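Local coordinates for protein fibrillarin-like rRNA/tRNA 2'-O-methyltransferase (Aeropyrum pernix, PDB 4DF3) that probably methylates ribose 2'-hydroxyls of rRNA and tRNA at sites chosen by a guide RNA, with S-adenosylmethionine as methyl donor, at residues A[82-86]-A[152-156]. The protein carries 2 engineered substitutions. Residues are numbered along the deposited sequence; the frame is centred on the assembly and turned at random.
Sequences LYLGI and YADVA. With SAM (S-adenosylmethionine), chain C.
The amino nitrogen N of SAM is gripped from both segments: it donates to Gly85 O at 3.1 Å, to Tyr83 OH through a very short bond, and weakly to Asp154 OD1 at 3.4 Å, a carboxylate oxygen that also forms a salt bridge with Lys61. The nitrogen lies at the edge of the Tyr83 ring, in its plane. With CG anti to the backbone N (chi1 -167°), Tyr83 runs side by side with Tyr152, whose CD2 sits over one Tyr83 face, 3.5 Å from CZ, while Ile86 CB lies over the opposite face; the two ring planes meet obliquely at 52°. The two tyrosines sit near the C-terminal ends of the adjacent parallel strands 80-84 and 148-153 of the Rossmann-like methyltransferase sheet, where the chain opens into the cofactor site. Backbone hydrogen bonds join the two strands: Leu84 N to Tyr152 O (2.7 Å), Tyr152 N to Leu82 O and Asp154 N to Leu84 O. Replacing Tyr83 by an alanine would probably leave the SAM amino group short of an acceptor and Tyr152 without its ring neighbour. Beyond the strands, Val155 CG1 packs 3.6 Å from Leu84 C, and Val155 CB faces the adenine, 3.8 Å from SAM N7.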
loop_
_atom_site.group_PDB
_atom_site.type_symbol
_atom_site.label_atom_id
_atom_site.label_comp_id
_atom_site.label_asym_id
_atom_site.label_seq_id
_atom_site.Cartn_x
_atom_site.Cartn_y
_atom_site.Cartn_z
ATOM N N LEU A 82 0.755 -9.739 0.339
ATOM C CA LEU A 82 0.447 -9.916 1.734
ATOM C C LEU A 82 0.497 -8.507 2.353
ATOM O O LEU A 82 1.531 -7.844 2.357
ATOM C CB LEU A 82 1.486 -10.805 2.422
ATOM C CG LEU A 82 1.402 -10.903 3.969
ATOM C CD1 LEU A 82 -0.003 -11.389 4.364
ATOM C CD2 LEU A 82 2.492 -11.936 4.450
ATOM N N TYR A 83 -0.625 -8.098 2.917
ATOM C CA TYR A 83 -0.753 -6.736 3.467
ATOM C C TYR A 83 -0.931 -6.804 4.989
ATOM O O TYR A 83 -1.988 -7.281 5.466
ATOM C CB TYR A 83 -1.956 -6.065 2.815
ATOM C CG TYR A 83 -2.048 -4.552 3.026
ATOM C CD1 TYR A 83 -2.432 -3.738 1.993
ATOM C CD2 TYR A 83 -1.817 -3.967 4.281
ATOM C CE1 TYR A 83 -2.625 -2.380 2.206
ATOM C CE2 TYR A 83 -1.944 -2.560 4.500
ATOM C CZ TYR A 83 -2.379 -1.804 3.453
ATOM O OH TYR A 83 -2.558 -0.450 3.617
ATOM N N LEU A 84 0.108 -6.365 5.706
ATOM C CA LEU A 84 0.124 -6.431 7.166
ATOM C C LEU A 84 -0.417 -5.111 7.673
ATOM O O LEU A 84 0.195 -4.047 7.424
ATOM C CB LEU A 84 1.510 -6.740 7.738
ATOM C CG LEU A 84 2.170 -8.068 7.269
ATOM C CD1 LEU A 84 3.506 -8.260 7.961
ATOM C CD2 LEU A 84 1.270 -9.276 7.400
ATOM N N GLY A 85 -1.580 -5.160 8.333
ATOM C CA GLY A 85 -2.135 -3.916 8.899
ATOM C C GLY A 85 -3.100 -3.224 7.945
ATOM O O GLY A 85 -3.042 -1.982 7.798
ATOM N N ILE A 86 -4.001 -3.985 7.338
ATOM C CA ILE A 86 -4.802 -3.519 6.212
ATOM C C ILE A 86 -5.824 -2.458 6.723
ATOM O O ILE A 86 -6.300 -1.653 5.922
ATOM C CB ILE A 86 -5.443 -4.703 5.371
ATOM C CG1 ILE A 86 -6.352 -4.147 4.250
ATOM C CG2 ILE A 86 -6.352 -5.612 6.231
ATOM C CD1 ILE A 86 -7.010 -5.214 3.373
ATOM N N TYR A 152 3.401 -5.716 1.969
ATOM C CA TYR A 152 3.245 -4.344 2.301
ATOM C C TYR A 152 2.903 -4.302 3.805
ATOM O O TYR A 152 1.999 -5.026 4.263
ATOM C CB TYR A 152 2.044 -3.792 1.509
ATOM C CG TYR A 152 1.850 -2.285 1.743
ATOM C CD1 TYR A 152 2.459 -1.342 0.910
ATOM C CD2 TYR A 152 1.033 -1.821 2.820
ATOM C CE1 TYR A 152 2.254 0.048 1.150
ATOM C CE2 TYR A 152 0.830 -0.407 3.064
ATOM C CZ TYR A 152 1.489 0.488 2.201
ATOM O OH TYR A 152 1.276 1.832 2.377
ATOM N N ALA A 153 3.610 -3.456 4.554
ATOM C CA ALA A 153 3.487 -3.496 6.034
ATOM C C ALA A 153 3.256 -2.105 6.542
ATOM O O ALA A 153 4.063 -1.218 6.290
ATOM C CB ALA A 153 4.726 -4.128 6.690
ATOM N N ASP A 154 2.169 -1.931 7.285
ATOM C CA ASP A 154 1.892 -0.678 7.968
ATOM C C ASP A 154 1.137 -0.986 9.255
ATOM O O ASP A 154 -0.040 -0.692 9.342
ATOM C CB ASP A 154 1.059 0.243 7.062
ATOM C CG ASP A 154 0.871 1.666 7.660
ATOM O OD1 ASP A 154 0.039 2.425 7.109
ATOM O OD2 ASP A 154 1.500 1.998 8.708
ATOM N N VAL A 155 1.778 -1.652 10.209
ATOM C CA VAL A 155 1.014 -2.022 11.460
ATOM C C VAL A 155 1.123 -0.990 12.614
ATOM O O VAL A 155 0.414 -1.117 13.660
ATOM C CB VAL A 155 1.330 -3.408 11.981
ATOM C CG1 VAL A 155 0.841 -4.486 10.934
ATOM C CG2 VAL A 155 2.850 -3.549 12.351
ATOM N N ALA A 156 1.954 0.025 12.404
ATOM C CA ALA A 156 2.120 1.115 13.401
ATOM C C ALA A 156 2.503 0.524 14.767
ATOM O O ALA A 156 1.868 0.812 15.794
ATOM C CB ALA A 156 0.833 1.971 13.518
HETATM N N SAM C . -2.425 0.423 5.951
HETATM C CA SAM C . -3.657 1.196 6.280
HETATM C C SAM C . -3.907 2.153 5.111
HETATM O O SAM C . -2.955 2.626 4.456
HETATM O OXT SAM C . -5.059 2.455 4.814
HETATM C CB SAM C . -3.515 2.030 7.600
HETATM C CG SAM C . -3.036 1.049 8.657
HETATM S SD SAM C . -3.292 1.547 10.383
HETATM C CE SAM C . -1.866 2.663 10.358
HETATM C "C5'" SAM C . -2.545 0.135 11.277
HETATM C "C4'" SAM C . -3.503 -1.044 11.473
HETATM O "O4'" SAM C . -2.830 -2.247 11.841
HETATM C "C3'" SAM C . -4.582 -0.882 12.534
HETATM O "O3'" SAM C . -5.820 -1.063 11.840
HETATM C "C2'" SAM C . -4.270 -1.897 13.645
HETATM O "O2'" SAM C . -5.436 -2.450 14.213
HETATM C "C1'" SAM C . -3.497 -2.970 12.891
HETATM N N9 SAM C . -2.441 -3.645 13.672
HETATM C C8 SAM C . -1.566 -3.147 14.644
HETATM N N7 SAM C . -0.759 -4.191 15.078
HETATM C C5 SAM C . -1.107 -5.307 14.422
HETATM C C6 SAM C . -0.609 -6.600 14.459
HETATM N N6 SAM C . 0.418 -7.023 15.293
HETATM N N1 SAM C . -1.254 -7.437 13.559
HETATM C C2 SAM C . -2.289 -7.167 12.683
HETATM N N3 SAM C . -2.760 -5.866 12.664
HETATM C C4 SAM C . -2.183 -4.999 13.539
#